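PDB 3ZHN: PA_0080, which is the lipoprotein TssJ1 of the bacterial type VI secretion system, probably holding its membrane complex at the outer membrane. Local coordinates for residues L87-E92 with I103-D108; T31-W36 with R112-V117. All blocks are in the same frame, centred on the assembly; numbering follows the deposited sequence. Where two conformers were deposited one is given.

Contact 1. Residues L87-E92 with I103-D108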
ATOM      1  N   LEU A  87      -1.878  -1.996  14.643  1.00 10.78           N
ATOM      2  CA  LEU A  87      -1.472  -2.848  13.514  1.00  9.85           C
ATOM      3  C   LEU A  87      -2.153  -4.204  13.586  1.00 11.62           C
ATOM      4  O   LEU A  87      -1.952  -4.924  14.534  1.00 16.04           O
ATOM      5  CB  LEU A  87       0.015  -3.045  13.478  1.00 13.21           C
ATOM      6  CG  LEU A  87       0.555  -3.868  12.313  1.00 15.29           C
ATOM      7  CD1 LEU A  87       0.119  -3.303  10.952  1.00 14.92           C
ATOM      8  CD2 LEU A  87       2.088  -3.982  12.479  1.00 19.50           C
ATOM      9  N   VAL A  88      -2.976  -4.504  12.582  1.00 10.28           N
ATOM     10  CA  VAL A  88      -3.711  -5.747  12.456  1.00 10.54           C
ATOM     11  C   VAL A  88      -2.873  -6.801  11.641  1.00 11.36           C
ATOM     12  O   VAL A  88      -2.752  -7.922  12.032  1.00 12.31           O
ATOM     13  CB  VAL A  88      -5.112  -5.530  11.863  1.00 11.43           C
ATOM     14  CG1 VAL A  88      -5.817  -6.819  11.680  1.00 13.22           C
ATOM     15  CG2 VAL A  88      -5.949  -4.636  12.781  1.00 12.93           C
ATOM     16  N   GLU A  89      -2.302  -6.384  10.515  1.00 11.77           N
ATOM     17  CA  GLU A  89      -1.616  -7.269   9.622  1.00 11.52           C
ATOM     18  C   GLU A  89      -0.711  -6.455   8.729  1.00 11.14           C
ATOM     19  O   GLU A  89      -1.034  -5.292   8.372  1.00 12.74           O
ATOM     20  CB  GLU A  89      -2.632  -8.070   8.784  1.00 13.85           C
ATOM     21  CG  GLU A  89      -2.062  -8.950   7.739  1.00 14.79           C
ATOM     22  CD  GLU A  89      -3.128  -9.656   6.903  1.00 16.18           C
ATOM     23  OE1 GLU A  89      -4.279  -9.854   7.392  1.00 18.16           O
ATOM     24  OE2 GLU A  89      -2.803 -10.031   5.765  1.00 16.29           O
ATOM     25  N   GLN A  90       0.387  -7.062   8.332  1.00 11.77           N
ATOM     26  CA  GLN A  90       1.247  -6.502   7.298  1.00 12.63           C
ATOM     27  C   GLN A  90       1.571  -7.531   6.184  1.00 14.06           C
ATOM     28  O   GLN A  90       1.983  -8.636   6.518  1.00 17.15           O
ATOM     29  CB  GLN A  90       2.605  -6.208   7.853  1.00 18.23           C
ATOM     30  CG  GLN A  90       2.782  -5.348   8.993  1.00 29.13           C
ATOM     31  CD  GLN A  90       4.214  -5.535   9.452  1.00 32.53           C
ATOM     32  OE1 GLN A  90       4.476  -6.247  10.466  1.00 37.54           O
ATOM     33  NE2 GLN A  90       5.140  -4.967   8.695  1.00 17.26           N
ATOM     34  N   ASP A  91       1.403  -7.180   4.928  1.00 12.13           N
ATOM     35  CA  ASP A  91       1.596  -8.011   3.796  1.00 14.31           C
ATOM     36  C   ASP A  91       2.674  -7.423   2.894  1.00 15.36           C
ATOM     37  O   ASP A  91       2.734  -6.218   2.779  1.00 21.72           O
ATOM     38  CB  ASP A  91       0.324  -8.102   2.981  1.00 14.37           C
ATOM     39  CG  ASP A  91      -0.858  -8.577   3.778  1.00 16.30           C
ATOM     40  OD1 ASP A  91      -0.743  -9.187   4.885  1.00 17.54           O
ATOM     41  OD2 ASP A  91      -1.934  -8.415   3.253  1.00 23.93           O
ATOM     42  N   GLU A  92       3.507  -8.255   2.278  1.00 12.43           N
ATOM     43  CA  GLU A  92       4.610  -7.756   1.487  1.00 12.20           C
ATOM     44  C   GLU A  92       4.608  -8.421   0.142  1.00 10.84           C
ATOM     45  O   GLU A  92       4.459  -9.647   0.052  1.00 12.53           O
ATOM     46  CB  GLU A  92       5.934  -8.096   2.152  1.00 15.55           C
ATOM     47  CG  GLU A  92       7.084  -7.452   1.425  1.00 20.92           C
ATOM     48  CD  GLU A  92       8.404  -7.839   2.042  1.00 37.57           C
ATOM     49  OE1 GLU A  92       8.506  -7.571   3.225  1.00 42.14           O
ATOM     50  OE2 GLU A  92       9.298  -8.415   1.363  1.00 53.51           O
ATOM     51  N   ILE A 103      -5.636  -8.664  -5.912  1.00 16.22           N
ATOM     52  CA  ILE A 103      -5.726  -9.206  -4.578  1.00 20.63           C
ATOM     53  C   ILE A 103      -7.070  -8.923  -3.983  1.00 18.75           C
ATOM     54  O   ILE A 103      -7.656  -7.883  -4.224  1.00 19.73           O
ATOM     55  CB  ILE A 103      -4.572  -8.752  -3.653  1.00 28.30           C
ATOM     56  CG1 ILE A 103      -4.613  -7.300  -3.376  1.00 25.87           C
ATOM     57  CG2 ILE A 103      -3.210  -9.108  -4.244  1.00 29.43           C
ATOM     58  CD1 ILE A 103      -3.730  -6.903  -2.209  1.00 30.54           C
ATOM     59  N   GLU A 104      -7.584  -9.843  -3.175  1.00 26.30           N
ATOM     60  CA  GLU A 104      -8.901  -9.629  -2.575  1.00 23.76           C
ATOM     61  C   GLU A 104      -8.755 -10.048  -1.130  1.00 28.65           C
ATOM     62  O   GLU A 104      -8.073 -11.034  -0.844  1.00 31.45           O
ATOM     63  CB  GLU A 104      -9.926 -10.508  -3.295  1.00 32.68           C
ATOM     64  CG  GLU A 104     -11.342 -10.397  -2.721  1.00 35.45           C
ATOM     65  CD  GLU A 104     -12.448 -11.018  -3.600  1.00 43.96           C
ATOM     66  OE1 GLU A 104     -12.126 -11.385  -4.790  1.00 42.92           O
ATOM     67  OE2 GLU A 104     -13.698 -11.029  -3.138  1.00109.76           O
ATOM     68  N   ARG A 105      -9.332  -9.244  -0.233  1.00 28.85           N
ATOM     69  CA  ARG A 105      -9.236  -9.438   1.190  1.00 27.36           C
ATOM     70  C   ARG A 105     -10.630  -9.089   1.731  1.00 21.58           C
ATOM     71  O   ARG A 105     -11.313  -8.250   1.175  1.00 27.64           O
ATOM     72  CB  ARG A 105      -8.273  -8.422   1.858  1.00 28.64           C
ATOM     73  CG  ARG A 105      -6.862  -8.249   1.339  1.00 37.40           C
ATOM     74  CD  ARG A 105      -5.964  -9.017   2.273  1.00 41.29           C
ATOM     75  NE  ARG A 105      -4.575  -9.081   1.860  1.00 49.29           N
ATOM     76  CZ  ARG A 105      -4.110  -9.830   0.845  1.00 51.25           C
ATOM     77  NH1 ARG A 105      -4.880 -10.588   0.057  1.00 40.15           N
ATOM     78  NH2 ARG A 105      -2.844  -9.816   0.601  1.00 41.61           N
ATOM     79  N   THR A 106     -10.985  -9.710   2.825  1.00 21.85           N
ATOM     80  CA  THR A 106     -11.931  -9.162   3.759  1.00 20.18           C
ATOM     81  C   THR A 106     -11.152  -8.569   4.890  1.00 27.06           C
ATOM     82  O   THR A 106     -10.224  -9.173   5.472  1.00 37.79           O
ATOM     83  CB  THR A 106     -12.916 -10.167   4.282  1.00 18.86           C
ATOM     84  OG1 THR A 106     -12.190 -11.191   4.985  1.00 24.30           O
ATOM     85  CG2 THR A 106     -13.698 -10.702   3.063  1.00 18.38           C
ATOM     86  N   LEU A 107     -11.501  -7.359   5.180  1.00 25.98           N
ATOM     87  CA  LEU A 107     -10.753  -6.661   6.186  1.00 29.69           C
ATOM     88  C   LEU A 107     -11.291  -7.067   7.455  1.00 31.45           C
ATOM     89  O   LEU A 107     -12.493  -7.236   7.644  1.00 39.20           O
ATOM     90  CB  LEU A 107     -10.863  -5.171   6.101  1.00 23.31           C
ATOM     91  CG  LEU A 107     -10.412  -4.600   4.782  1.00 25.01           C
ATOM     92  CD1 LEU A 107     -10.227  -3.123   5.002  1.00 22.31           C
ATOM     93  CD2 LEU A 107      -9.112  -5.215   4.272  1.00 29.23           C
ATOM     94  N   ASP A 108     -10.349  -7.331   8.342  1.00 33.75           N
ATOM     95  CA  ASP A 108     -10.749  -7.550   9.685  1.00 27.65           C
ATOM     96  C   ASP A 108     -11.900  -6.561  10.156  1.00 26.92           C
ATOM     97  O   ASP A 108     -11.967  -5.333   9.832  1.00 35.05           O
ATOM     98  CB  ASP A 108      -9.507  -7.521  10.600  1.00 24.83           C
ATOM     99  CG  ASP A 108      -9.767  -8.219  11.950  1.00 27.14           C
ATOM    100  OD1 ASP A 108     -10.312  -7.524  12.852  1.00 37.29           O
ATOM    101  OD2 ASP A 108      -9.481  -9.463  12.095  1.00 37.31           O
TER

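Contact 2. Residues T31-W36 with R112-V117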
ATOM      1  N   THR A  31     -16.293  -6.447   5.431  1.00 20.69           N
ATOM      2  CA  THR A  31     -15.680  -5.400   4.663  1.00 17.93           C
ATOM      3  C   THR A  31     -14.813  -6.119   3.592  1.00 15.85           C
ATOM      4  O   THR A  31     -13.960  -6.898   3.934  1.00 22.96           O
ATOM      5  CB  THR A  31     -14.775  -4.586   5.589  1.00 16.77           C
ATOM      6  OG1 THR A  31     -15.496  -4.102   6.758  1.00 18.26           O
ATOM      7  CG2 THR A  31     -14.170  -3.448   4.804  1.00 18.90           C
ATOM      8  N   ARG A  32     -15.138  -5.959   2.338  1.00 17.30           N
ATOM      9  CA  ARG A  32     -14.460  -6.599   1.233  0.50 14.97           C
ATOM     10  C   ARG A  32     -13.725  -5.597   0.403  1.00 17.00           C
ATOM     11  O   ARG A  32     -14.288  -4.583   0.032  1.00 15.31           O
ATOM     12  CB  ARG A  32     -15.483  -7.291   0.341  0.50 17.34           C
ATOM     13  CG  ARG A  32     -14.858  -8.253  -0.635  0.50 20.28           C
ATOM     14  CD  ARG A  32     -15.934  -9.201  -1.131  0.50 28.85           C
ATOM     15  NE  ARG A  32     -16.499 -10.056  -0.082  0.50 33.34           N
ATOM     16  CZ  ARG A  32     -15.921 -11.182   0.339  0.50 41.06           C
ATOM     17  NH1 ARG A  32     -14.760 -11.568  -0.191  0.50 35.72           N
ATOM     18  NH2 ARG A  32     -16.504 -11.921   1.280  0.50 41.68           N
ATOM     19  N   VAL A  33     -12.480  -5.923   0.091  1.00 14.91           N
ATOM     20  CA  VAL A  33     -11.635  -5.058  -0.713  1.00 15.36           C
ATOM     21  C   VAL A  33     -11.053  -5.913  -1.857  1.00 15.62           C
ATOM     22  O   VAL A  33     -10.549  -7.022  -1.609  1.00 21.41           O
ATOM     23  CB  VAL A  33     -10.495  -4.436   0.130  1.00 17.85           C
ATOM     24  CG1 VAL A  33      -9.560  -3.594  -0.742  1.00 23.77           C
ATOM     25  CG2 VAL A  33     -11.092  -3.715   1.317  1.00 16.63           C
ATOM     26  N   VAL A  34     -11.149  -5.393  -3.075  1.00 13.50           N
ATOM     27  CA  VAL A  34     -10.439  -5.883  -4.196  1.00 11.52           C
ATOM     28  C   VAL A  34      -9.497  -4.795  -4.685  1.00 14.59           C
ATOM     29  O   VAL A  34      -9.938  -3.660  -4.902  1.00 16.04           O
ATOM     30  CB  VAL A  34     -11.326  -6.362  -5.360  1.00 13.46           C
ATOM     31  CG1 VAL A  34     -10.471  -7.078  -6.404  1.00 18.11           C
ATOM     32  CG2 VAL A  34     -12.392  -7.357  -4.864  1.00 16.38           C
ATOM     33  N   ILE A  35      -8.215  -5.150  -4.821  1.00 13.23           N
ATOM     34  CA  ILE A  35      -7.216  -4.250  -5.304  1.00 13.95           C
ATOM     35  C   ILE A  35      -6.576  -4.828  -6.540  1.00 13.39           C
ATOM     36  O   ILE A  35      -6.043  -5.974  -6.502  1.00 17.79           O
ATOM     37  CB  ILE A  35      -6.106  -4.010  -4.265  1.00 16.23           C
ATOM     38  CG1 ILE A  35      -6.675  -3.253  -3.036  1.00 16.54           C
ATOM     39  CG2 ILE A  35      -4.915  -3.221  -4.872  1.00 16.66           C
ATOM     40  CD1 ILE A  35      -5.734  -3.274  -1.850  1.00 19.02           C
ATOM     41  N   TRP A  36      -6.595  -4.002  -7.583  1.00 13.49           N
ATOM     42  CA  TRP A  36      -5.808  -4.274  -8.768  1.00 14.56           C
ATOM     43  C   TRP A  36      -4.557  -3.428  -8.694  1.00 14.75           C
ATOM     44  O   TRP A  36      -4.626  -2.166  -8.697  1.00 17.67           O
ATOM     45  CB  TRP A  36      -6.555  -3.958 -10.046  1.00 19.15           C
ATOM     46  CG  TRP A  36      -7.619  -4.929 -10.359  1.00 17.04           C
ATOM     47  CD1 TRP A  36      -7.542  -6.043 -11.206  1.00 23.70           C
ATOM     48  CD2 TRP A  36      -8.967  -4.883  -9.887  1.00 17.97           C
ATOM     49  NE1 TRP A  36      -8.759  -6.656 -11.285  1.00 26.38           N
ATOM     50  CE2 TRP A  36      -9.631  -5.996 -10.449  1.00 19.64           C
ATOM     51  CE3 TRP A  36      -9.670  -4.032  -9.021  1.00 17.08           C
ATOM     52  CZ2 TRP A  36     -10.965  -6.256 -10.222  1.00 24.55           C
ATOM     53  CZ3 TRP A  36     -11.019  -4.305  -8.801  1.00 24.28           C
ATOM     54  CH2 TRP A  36     -11.644  -5.407  -9.403  1.00 20.43           C
ATOM     55  N   ARG A 112     -10.000  -0.343  10.019  1.00 11.75           N
ATOM     56  CA  ARG A 112     -10.646   0.809   9.469  1.00 12.71           C
ATOM     57  C   ARG A 112      -9.881   1.415   8.312  1.00  9.44           C
ATOM     58  O   ARG A 112     -10.469   2.130   7.565  1.00 10.65           O
ATOM     59  CB  ARG A 112     -10.877   1.823  10.575  1.00 19.61           C
ATOM     60  CG  ARG A 112     -11.845   1.336  11.630  1.00 28.86           C
ATOM     61  CD  ARG A 112     -13.286   1.284  11.099  1.00 34.31           C
ATOM     62  N   GLN A 113      -8.566   1.216   8.234  1.00 11.06           N
ATOM     63  CA  GLN A 113      -7.763   1.813   7.174  1.00 10.30           C
ATOM     64  C   GLN A 113      -6.846   0.773   6.562  1.00 11.73           C
ATOM     65  O   GLN A 113      -6.375  -0.175   7.227  1.00 10.54           O
ATOM     66  CB  GLN A 113      -6.842   2.988   7.646  1.00 10.08           C
ATOM     67  CG  GLN A 113      -7.581   4.096   8.401  1.00 13.09           C
ATOM     68  CD  GLN A 113      -7.609   3.881   9.894  1.00 14.74           C
ATOM     69  OE1 GLN A 113      -6.704   3.276  10.482  1.00 13.36           O
ATOM     70  NE2 GLN A 113      -8.680   4.386  10.544  1.00 28.03           N
ATOM     71  N   LEU A 114      -6.468   1.052   5.325  1.00  9.39           N
ATOM     72  CA  LEU A 114      -5.361   0.388   4.661  1.00  9.79           C
ATOM     73  C   LEU A 114      -4.208   1.406   4.549  1.00  9.88           C
ATOM     74  O   LEU A 114      -4.426   2.529   4.070  1.00 14.36           O
ATOM     75  CB  LEU A 114      -5.731  -0.144   3.274  1.00 10.73           C
ATOM     76  CG  LEU A 114      -6.720  -1.291   3.305  1.00 12.87           C
ATOM     77  CD1 LEU A 114      -7.132  -1.689   1.897  1.00 16.83           C
ATOM     78  CD2 LEU A 114      -6.090  -2.471   3.991  1.00 15.37           C
ATOM     79  N   GLY A 115      -2.998   0.961   4.903  1.00  9.96           N
ATOM     80  CA  GLY A 115      -1.778   1.722   4.650  1.00  9.42           C
ATOM     81  C   GLY A 115      -0.891   1.050   3.629  1.00  9.66           C
ATOM     82  O   GLY A 115      -0.954  -0.198   3.490  1.00  9.87           O
ATOM     83  N   PHE A 116      -0.076   1.868   2.956  1.00 10.02           N
ATOM     84  CA  PHE A 116       0.817   1.413   1.907  1.00  9.00           C
ATOM     85  C   PHE A 116       2.162   2.093   2.085  1.00  8.38           C
ATOM     86  O   PHE A 116       2.195   3.319   2.218  1.00 11.62           O
ATOM     87  CB  PHE A 116       0.295   1.681   0.514  1.00 10.20           C
ATOM     88  CG  PHE A 116      -1.068   1.091   0.271  1.00 12.10           C
ATOM     89  CD1 PHE A 116      -2.208   1.784   0.637  1.00 12.00           C
ATOM     90  CD2 PHE A 116      -1.208  -0.167  -0.321  1.00 13.69           C
ATOM     91  CE1 PHE A 116      -3.459   1.214   0.465  1.00 13.98           C
ATOM     92  CE2 PHE A 116      -2.433  -0.763  -0.473  1.00 16.64           C
ATOM     93  CZ  PHE A 116      -3.539  -0.061  -0.093  1.00 14.76           C
ATOM     94  N   VAL A 117       3.265   1.303   2.021  1.00  8.54           N
ATOM     95  CA  VAL A 117       4.628   1.784   2.019  1.00  7.37           C
ATOM     96  C   VAL A 117       5.360   1.097   0.844  1.00  8.16           C
ATOM     97  O   VAL A 117       5.366  -0.137   0.749  1.00 10.73           O
ATOM     98  CB  VAL A 117       5.376   1.483   3.307  1.00  8.50           C
ATOM     99  CG1 VAL A 117       6.856   1.823   3.246  1.00 10.97           C
ATOM    100  CG2 VAL A 117       4.760   2.215   4.476  1.00 13.14           C
TER

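Contact 1. Residues L87-E92 with I103-D108
Arg-105 reaches across from its strand to the carboxylate of Asp-91, and the side edge of its guanidinium, NE together with one terminal nitrogen, closes on a single oxygen. Arg-105 NE, 3.1 Å from Asp-91 OD2, meets that oxygen nearly along its C-O axis, with an N-H...O angle of 147°. NH2 of Arg-105 is also 3.1 Å from Asp-91 OD2 but comes from above the carboxylate plane, on the same face as NE. The two flat groups are turned 66° against each other, and both donors fall on OD2. A bend at chi2 (-101°) folds the arginine chain, and Arg-105 NH1 makes a weak hydrogen bond of 3.3 Å to Glu-104 O of its own strand. CD1 of Ile-103 packs over one guanidinium face, toward its rim. Farther along, Val-88 CG1 rests 3.9 Å from Asp-108 CB, while the carboxylate of Asp-108 turns to the backbone N of Gln-110. The salt bridge thus spans the outermost strands of two sheets of a beta sandwich, 87-95 and 100-107. Strand 54-61 pairs with the first, with a classic bulge at Val-88 and Glu-89 opposite Glu-60, and strand 31-39 pairs with the second.

Contact 2. Residues T31-W36 with R112-V117
With CG anti to the carbonyl carbon (chi1 -68°) and an extended chi2, Leu-114 sends CD1 across to the facing strand, where Val-33 presents CG1, anti to its backbone N (chi1 177°). The two side chains meet tip to tip, Val-33 CG1 lying 4.1 Å from Leu-114 CD1. One step along, Ile-35 turns its CD1 methyl toward both Leu-114 and Phe-116. Ile-35 CD1 is 4.3 Å from Leu-114 CD1. Two residues farther along that same strand, the ring of Phe-116 is touched at its edge, close to the ring plane, with Ile-35 CD1 4.3 Å from Phe-116 CZ. The strands run in broadly the same direction, 28° apart, and their axes come no closer than 11.0 Å, the spacing of two sheets stacked face to face in a beta sandwich. Val-134 of a loop touches Val-33, while Leu-58 of strand 54-61 and Ile-144 of strand 139-146 pack on Leu-114 and Phe-116. All four touching residues are buried and apolar, and no hydrogen bond crosses between the segments; the two sheets are held here by van der Waals contact and the exclusion of water.

How the contacts relate
Both contacts bridge the same pair of sheets, contact 2 in the buried interior and contact 1 at the surface, with centres about 7 Å apart. Their common element is the pairing of strands 31-39 and 100-107: Ile-103 N lies 2.8 Å from Ile-35 O, and Leu-107 N lies 2.8 Å from Thr-31 O, both probable hydrogen bonds. In the other sheet, strand 54-61 stands between 87-95 and 113-118. The apolar contact of 31-36 with 112-117 is thus flanked by the salt bridge between 87-92 and 103-108 at the sandwich margin. Strand 113-118 follows 100-107 directly in the chain, carrying the polypeptide from one sheet to the other.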